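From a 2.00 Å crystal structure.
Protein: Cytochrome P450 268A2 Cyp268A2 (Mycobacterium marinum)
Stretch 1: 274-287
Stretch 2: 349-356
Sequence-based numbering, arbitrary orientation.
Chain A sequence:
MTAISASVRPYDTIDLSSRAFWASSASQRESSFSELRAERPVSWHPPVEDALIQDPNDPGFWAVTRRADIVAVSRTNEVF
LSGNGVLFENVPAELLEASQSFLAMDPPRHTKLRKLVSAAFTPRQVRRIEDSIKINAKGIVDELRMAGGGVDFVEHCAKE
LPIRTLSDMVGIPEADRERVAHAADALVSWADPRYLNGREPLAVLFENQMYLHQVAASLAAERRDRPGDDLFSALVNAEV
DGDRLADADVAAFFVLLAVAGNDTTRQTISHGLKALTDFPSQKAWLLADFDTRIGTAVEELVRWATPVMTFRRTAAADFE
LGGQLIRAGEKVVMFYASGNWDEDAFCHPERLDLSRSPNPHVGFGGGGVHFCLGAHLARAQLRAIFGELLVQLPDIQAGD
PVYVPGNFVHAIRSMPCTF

Stretch 1 274-287: KALTDFPSQKAWLL
Stretch 2 349-356: PERLDLSR

How an irregular segment can be held against helices by side-chain packing is well illustrated by cytochrome P450 268A2, where residues 349-356, without regular helix or strand, lie along two consecutive helical segments, 274-278 and 280-287. The contact buries 519 Å², both sides summed, and contains no clear hydrogen bond between the stretches. The two stretches run in the same sense: Phe279 CA is 7.0 Å from Leu352 CA, and Gln282 CA is 6.5 Å from Leu354 CA.

Stretch 1 opens inside a helix that begins earlier in the chain; Lys274 faces no partner across the contact; its NZ makes a long salt bridge of 3.7 Å to Asp278 OD2. Ala275 points toward the loop, and its CB lies 3.8 Å from Leu352 CD2. Leu276 (m, t) leaves its backbone sideways, yet its end reaches Leu354, CD2 to CD1 at 4.1 Å.

Phe279 is the junction between the two helical segments. With phi/psi of -131/76 it leaves helical geometry and sits at the N-cap position of the next helix, whose Lys283 N donates to Phe279 O at 3.2 Å. Its side chain (chi1 m, chi2 86°) points toward the loop and offers a ring face to Leu352: Leu352 CB is 3.7 Å from the ring centroid and 15° off the normal, a CH-pi contact. Leu352 (t, p; phi/psi -74/120) is extended and buried; its CD2 meets Ala275 while its CB meets the ring of Phe279, so one leucine serves both. Phe279 CZ also approaches Arg351 CA, at 4.2 Å.

One turn on, Gln282 (m, m) points toward the loop where Leu352 gives way to Asp353 and Leu354. Its terminal amide orientation is uncertain, but the group is packed closely against the loop backbone, with CD 3.1 Å from Leu352 O.

Trp285 (chi1 t, chi2 87°) follows and covers the loop's type I turn, Asp353 to Arg356, closed by Arg356 N to Asp353 O at 3.0 Å. Asp353 (t; -130/93) directs its CB away from the helix and braces the turn: its OD1 accepts from Ser355 OG at 2.7 Å and from Ser355 N at 3.2 Å. Leu354 (-66/-9) and Ser355 (p; -97/5) both point toward the helix. The indole approaches both residues, with Trp285 CZ3 3.5 Å from Leu354 CB and Trp285 CZ2 3.4 Å from Ser355 CB. Finally, Leu286 (t, p), directed sideways, places CB 4.1 Å from Leu354 CD1, the same methyl that meets Leu276. Leu354 (m, t) thus links both helical segments, and apolar packing provides the clearest interactions.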

# COMPACT_ATOMS: atom_id res chain seq x y z
N LYS A 274 11.96 1.36 12.82
CA LYS A 274 11.79 2.48 13.75
C LYS A 274 10.92 2.08 14.94
O LYS A 274 11.18 2.51 16.07
CB LYS A 274 11.18 3.67 13.01
CG LYS A 274 10.90 4.88 13.89
CD LYS A 274 12.18 5.42 14.52
CE LYS A 274 11.94 6.77 15.17
NZ LYS A 274 10.83 7.51 14.51
N ALA A 275 9.89 1.27 14.70
CA ALA A 275 9.05 0.80 15.80
C ALA A 275 9.83 -0.08 16.76
O ALA A 275 9.66 0.02 17.98
CB ALA A 275 7.83 0.06 15.25
N LEU A 276 10.68 -0.97 16.23
CA LEU A 276 11.53 -1.78 17.09
C LEU A 276 12.51 -0.92 17.88
O LEU A 276 12.86 -1.26 19.02
CB LEU A 276 12.27 -2.83 16.27
CG LEU A 276 11.41 -3.91 15.61
CD1 LEU A 276 12.28 -4.89 14.84
CD2 LEU A 276 10.56 -4.63 16.64
N THR A 277 12.97 0.18 17.29
CA THR A 277 13.87 1.08 18.00
C THR A 277 13.13 1.86 19.08
O THR A 277 13.66 2.06 20.18
CB THR A 277 14.54 2.05 17.01
OG1 THR A 277 15.27 1.31 16.04
CG2 THR A 277 15.48 3.00 17.74
N ASP A 278 11.90 2.29 18.79
CA ASP A 278 11.12 3.06 19.75
C ASP A 278 10.56 2.20 20.88
O ASP A 278 10.19 2.74 21.92
CB ASP A 278 9.98 3.78 19.04
CG ASP A 278 10.47 4.83 18.06
OD1 ASP A 278 11.64 5.25 18.18
OD2 ASP A 278 9.68 5.24 17.18
N PHE A 279 10.50 0.88 20.70
CA PHE A 279 9.98 -0.04 21.71
C PHE A 279 10.98 -1.18 21.88
O PHE A 279 10.75 -2.29 21.39
CB PHE A 279 8.60 -0.56 21.33
CG PHE A 279 7.54 0.51 21.26
CD1 PHE A 279 7.36 1.25 20.10
CD2 PHE A 279 6.73 0.77 22.35
CE1 PHE A 279 6.39 2.23 20.04
CE2 PHE A 279 5.76 1.75 22.29
CZ PHE A 279 5.59 2.48 21.13
N PRO A 280 12.09 -0.94 22.58
CA PRO A 280 13.09 -2.00 22.75
C PRO A 280 12.56 -3.22 23.49
O PRO A 280 12.99 -4.35 23.18
CB PRO A 280 14.21 -1.31 23.54
CG PRO A 280 14.03 0.14 23.27
CD PRO A 280 12.56 0.35 23.12
N SER A 281 11.65 -3.05 24.45
CA SER A 281 11.10 -4.20 25.15
C SER A 281 10.27 -5.08 24.23
O SER A 281 10.18 -6.29 24.45
CB SER A 281 10.27 -3.74 26.35
OG SER A 281 8.96 -3.37 25.95
N GLN A 282 9.67 -4.49 23.20
CA GLN A 282 8.94 -5.29 22.22
C GLN A 282 9.90 -6.09 21.34
O GLN A 282 9.61 -7.23 20.97
CB GLN A 282 8.05 -4.39 21.37
CG GLN A 282 6.91 -3.76 22.14
CD GLN A 282 5.92 -4.78 22.66
OE1 GLN A 282 5.55 -4.77 23.83
NE2 GLN A 282 5.50 -5.69 21.78
N LYS A 283 11.05 -5.50 21.00
CA LYS A 283 12.05 -6.22 20.22
C LYS A 283 12.63 -7.38 21.02
O LYS A 283 12.82 -8.48 20.49
CB LYS A 283 13.15 -5.27 19.76
CG LYS A 283 14.22 -5.93 18.90
CD LYS A 283 15.57 -5.24 19.09
CE LYS A 283 16.13 -4.77 17.76
NZ LYS A 283 17.61 -4.58 17.82
N ALA A 284 12.93 -7.15 22.30
CA ALA A 284 13.44 -8.23 23.15
C ALA A 284 12.40 -9.33 23.33
O ALA A 284 12.76 -10.51 23.42
CB ALA A 284 13.87 -7.68 24.50
N TRP A 285 11.12 -8.97 23.38
CA TRP A 285 10.07 -9.99 23.47
C TRP A 285 10.03 -10.85 22.22
O TRP A 285 9.91 -12.08 22.31
CB TRP A 285 8.72 -9.31 23.71
CG TRP A 285 7.55 -10.26 23.70
CD1 TRP A 285 7.07 -10.96 24.76
CD2 TRP A 285 6.73 -10.59 22.58
NE1 TRP A 285 5.99 -11.72 24.37
CE2 TRP A 285 5.76 -11.51 23.04
CE3 TRP A 285 6.71 -10.20 21.24
CZ2 TRP A 285 4.79 -12.04 22.20
CZ3 TRP A 285 5.74 -10.73 20.41
CH2 TRP A 285 4.79 -11.64 20.89
N LEU A 286 10.13 -10.23 21.04
CA LEU A 286 10.14 -11.00 19.80
C LEU A 286 11.39 -11.87 19.71
O LEU A 286 11.32 -13.03 19.29
CB LEU A 286 10.05 -10.06 18.60
CG LEU A 286 10.19 -10.68 17.21
CD1 LEU A 286 9.17 -11.78 17.00
CD2 LEU A 286 10.07 -9.61 16.14
N LEU A 287 12.55 -11.33 20.10
CA LEU A 287 13.79 -12.09 20.02
C LEU A 287 13.79 -13.28 20.98
O LEU A 287 14.43 -14.30 20.69
CB LEU A 287 14.97 -11.16 20.32
CG LEU A 287 16.36 -11.78 20.48
CD1 LEU A 287 16.80 -12.45 19.18
CD2 LEU A 287 17.38 -10.74 20.92
N PRO A 349 -4.02 1.34 21.00
CA PRO A 349 -3.40 1.22 19.67
C PRO A 349 -2.20 2.13 19.47
O PRO A 349 -1.43 1.91 18.53
CB PRO A 349 -4.54 1.59 18.72
CG PRO A 349 -5.40 2.52 19.52
CD PRO A 349 -5.32 2.03 20.94
N GLU A 350 -2.02 3.13 20.33
CA GLU A 350 -0.87 4.02 20.23
C GLU A 350 0.42 3.38 20.71
O GLU A 350 1.50 3.95 20.50
CB GLU A 350 -1.13 5.30 21.03
CG GLU A 350 -0.97 5.14 22.53
CD GLU A 350 -2.17 4.48 23.18
OE1 GLU A 350 -3.22 4.35 22.52
OE2 GLU A 350 -2.07 4.08 24.36
N ARG A 351 0.35 2.21 21.34
CA ARG A 351 1.53 1.50 21.82
C ARG A 351 1.75 0.26 20.97
O ARG A 351 0.80 -0.45 20.62
CB ARG A 351 1.37 1.10 23.29
CG ARG A 351 1.38 2.28 24.25
CD ARG A 351 1.33 1.82 25.70
NE ARG A 351 2.54 1.11 26.10
CZ ARG A 351 3.70 1.70 26.39
NH1 ARG A 351 3.81 3.02 26.32
NH2 ARG A 351 4.74 0.97 26.76
N LEU A 352 3.02 0.00 20.63
CA LEU A 352 3.36 -1.18 19.85
C LEU A 352 3.26 -2.42 20.73
O LEU A 352 3.96 -2.53 21.75
CB LEU A 352 4.76 -1.05 19.27
CG LEU A 352 5.16 -2.10 18.23
CD1 LEU A 352 4.50 -1.81 16.90
CD2 LEU A 352 6.67 -2.16 18.08
N ASP A 353 2.39 -3.35 20.35
CA ASP A 353 2.20 -4.61 21.07
C ASP A 353 2.29 -5.74 20.05
O ASP A 353 1.29 -6.12 19.43
CB ASP A 353 0.88 -4.63 21.82
CG ASP A 353 0.69 -5.89 22.64
OD1 ASP A 353 1.68 -6.62 22.86
OD2 ASP A 353 -0.46 -6.16 23.07
N LEU A 354 3.50 -6.29 19.87
CA LEU A 354 3.73 -7.39 18.95
C LEU A 354 3.04 -8.68 19.38
O LEU A 354 3.03 -9.64 18.61
CB LEU A 354 5.23 -7.64 18.81
CG LEU A 354 6.09 -6.42 18.42
CD1 LEU A 354 7.56 -6.81 18.31
CD2 LEU A 354 5.59 -5.80 17.12
N SER A 355 2.46 -8.72 20.58
CA SER A 355 1.70 -9.86 21.05
C SER A 355 0.20 -9.67 20.86
O SER A 355 -0.58 -10.53 21.30
CB SER A 355 1.99 -10.11 22.53
OG SER A 355 1.29 -9.20 23.36
N ARG A 356 -0.23 -8.59 20.21
CA ARG A 356 -1.64 -8.26 20.12
C ARG A 356 -2.41 -9.39 19.45
O ARG A 356 -2.14 -9.75 18.30
CB ARG A 356 -1.84 -6.96 19.36
CG ARG A 356 -3.24 -6.38 19.47
CD ARG A 356 -3.44 -5.19 18.55
NE ARG A 356 -2.44 -4.15 18.78
CZ ARG A 356 -2.52 -3.24 19.75
NH1 ARG A 356 -3.54 -3.25 20.59
NH2 ARG A 356 -1.56 -2.33 19.88